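Local coordinates for protein prenylcyclase (Actinoplanes teichomyceticus, PDB 6IJ1) that probably acts on isoprenoid substrates as a prenylcyclase or prenyltransferase, though its substrate and product remain undefined, at residues G228-D233 / A250-A255. Numbering follows the deposited sequence.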
loop_
_atom_site.group_PDB
_atom_site.type_symbol
_atom_site.label_atom_id
_atom_site.label_comp_id
_atom_site.label_asym_id
_atom_site.label_seq_id
_atom_site.Cartn_x
_atom_site.Cartn_y
_atom_site.Cartn_z
ATOM N N GLY A 228 -20.098 -0.979 -5.964
ATOM C CA GLY A 228 -21.180 -0.729 -5.024
ATOM C C GLY A 228 -20.801 0.174 -3.870
ATOM O O GLY A 228 -21.705 0.657 -3.163
ATOM N N ARG A 229 -19.487 0.360 -3.628
ATOM C CA ARG A 229 -18.985 1.225 -2.544
ATOM C C ARG A 229 -19.012 2.687 -2.934
ATOM O O ARG A 229 -18.955 3.558 -2.052
ATOM C CB ARG A 229 -17.532 0.840 -2.176
ATOM C CG ARG A 229 -17.264 -0.633 -1.733
ATOM C CD ARG A 229 -17.734 -0.891 -0.353
ATOM N NE ARG A 229 -16.871 -0.165 0.582
ATOM C CZ ARG A 229 -17.306 0.695 1.537
ATOM N NH1 ARG A 229 -18.615 0.884 1.764
ATOM N NH2 ARG A 229 -16.438 1.334 2.328
ATOM N N ILE A 230 -18.988 2.964 -4.230
ATOM C CA ILE A 230 -18.908 4.318 -4.776
ATOM C C ILE A 230 -20.316 4.910 -4.832
ATOM O O ILE A 230 -21.225 4.366 -5.468
ATOM C CB ILE A 230 -18.219 4.299 -6.154
ATOM C CG1 ILE A 230 -16.740 3.887 -5.971
ATOM C CG2 ILE A 230 -18.301 5.600 -6.800
ATOM C CD1 ILE A 230 -16.044 3.444 -7.285
ATOM N N GLY A 231 -20.508 6.026 -4.135
ATOM C CA GLY A 231 -21.829 6.642 -4.069
ATOM C C GLY A 231 -22.121 7.480 -5.295
ATOM O O GLY A 231 -21.333 7.662 -6.218
ATOM N N ALA A 232 -23.349 8.036 -5.297
ATOM C CA ALA A 232 -23.802 8.775 -6.477
ATOM C C ALA A 232 -22.963 10.018 -6.741
ATOM O O ALA A 232 -22.904 10.469 -7.878
ATOM C CB ALA A 232 -25.291 9.154 -6.298
ATOM N N ASP A 233 -22.312 10.598 -5.697
ATOM C CA ASP A 233 -21.389 11.710 -5.891
ATOM C C ASP A 233 -19.960 11.265 -6.179
ATOM O O ASP A 233 -19.071 12.117 -6.422
ATOM C CB ASP A 233 -21.377 12.621 -4.669
ATOM C CG ASP A 233 -20.938 11.898 -3.407
ATOM O OD1 ASP A 233 -20.714 10.661 -3.401
ATOM O OD2 ASP A 233 -20.868 12.595 -2.346
ATOM N N ALA A 250 -10.136 6.476 -4.102
ATOM C CA ALA A 250 -9.132 6.149 -5.107
ATOM C C ALA A 250 -8.929 4.642 -5.227
ATOM O O ALA A 250 -8.847 4.104 -6.352
ATOM C CB ALA A 250 -7.806 6.819 -4.725
ATOM N N LEU A 251 -8.893 3.957 -4.094
ATOM C CA LEU A 251 -8.692 2.516 -4.121
ATOM C C LEU A 251 -9.909 1.811 -4.688
ATOM O O LEU A 251 -9.744 0.845 -5.453
ATOM C CB LEU A 251 -8.356 2.021 -2.705
ATOM C CG LEU A 251 -7.018 2.536 -2.237
ATOM C CD1 LEU A 251 -6.949 2.492 -0.698
ATOM C CD2 LEU A 251 -5.841 1.750 -2.878
ATOM N N ALA A 252 -11.125 2.262 -4.364
ATOM C CA ALA A 252 -12.296 1.619 -4.966
ATOM C C ALA A 252 -12.295 1.823 -6.470
ATOM O O ALA A 252 -12.606 0.874 -7.212
ATOM C CB ALA A 252 -13.590 2.197 -4.347
ATOM N N LEU A 253 -11.978 3.043 -6.953
ATOM C CA LEU A 253 -11.864 3.282 -8.397
ATOM C C LEU A 253 -10.937 2.247 -9.033
ATOM O O LEU A 253 -11.268 1.629 -10.067
ATOM C CB LEU A 253 -11.355 4.725 -8.601
ATOM C CG LEU A 253 -11.302 5.284 -10.012
ATOM C CD1 LEU A 253 -11.105 6.807 -9.923
ATOM C CD2 LEU A 253 -10.133 4.673 -10.841
ATOM N N ARG A 254 -9.771 2.049 -8.416
ATOM C CA ARG A 254 -8.763 1.151 -8.991
ATOM C C ARG A 254 -9.238 -0.287 -9.000
ATOM O O ARG A 254 -8.963 -0.989 -9.998
ATOM C CB ARG A 254 -7.497 1.290 -8.157
ATOM C CG ARG A 254 -6.748 2.548 -8.496
ATOM C CD ARG A 254 -5.692 2.941 -7.452
ATOM N NE ARG A 254 -4.662 1.890 -7.396
ATOM C CZ ARG A 254 -3.652 1.933 -6.545
ATOM N NH1 ARG A 254 -3.544 2.966 -5.693
ATOM N NH2 ARG A 254 -2.782 0.931 -6.546
ATOM N N ALA A 255 -10.036 -0.707 -8.012
ATOM C CA ALA A 255 -10.577 -2.068 -8.004
ATOM C C ALA A 255 -11.637 -2.227 -9.105
ATOM O O ALA A 255 -11.696 -3.277 -9.792
ATOM C CB ALA A 255 -11.120 -2.408 -6.617
#
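In this mostly helical chain, probably built as an alpha/alpha barrel of the class II terpene cyclase kind, Ile230 at the exit of helix 216-229 packs on Ala252 of the next helix, 246-256. The contact is small, burying 109 Å² in all, and purely apolar. Ile230 reaches across with its longer branch: CG1 lies 3.9 Å from Ala252 CB, and CD1 is 4.0 Å from that same methyl. The branch is extended, with CD1 nearly anti to CA (chi2 164°), which carries the terminal methyl past Ala252 to the backbone at the start of the next residue. The Ala252 methyl in turn points toward the isoleucine. Val236, from the intervening loop, touches both Ile230 and Ala252 and adds a third apolar side chain. Arg229 starts out toward the helix from CB, 4.7 Å from Ala252 CB, but chi1 to chi3 all turn in the same sense, and the end of the chain leads away to a salt bridge between NH2 and Glu199 OE2. Helix 265-278 covers a further side, where Gln267 meets Ile230 and Ile268, Ala271 and Ala272 meet Leu253. A bound imidazole, probably from the crystallisation liquor, lies about 4 Å from the Ile230 side chain, nearest atom to nearest atom. At the far end of the isoleucine, CD1 comes to 4.1 Å from Leu253 N.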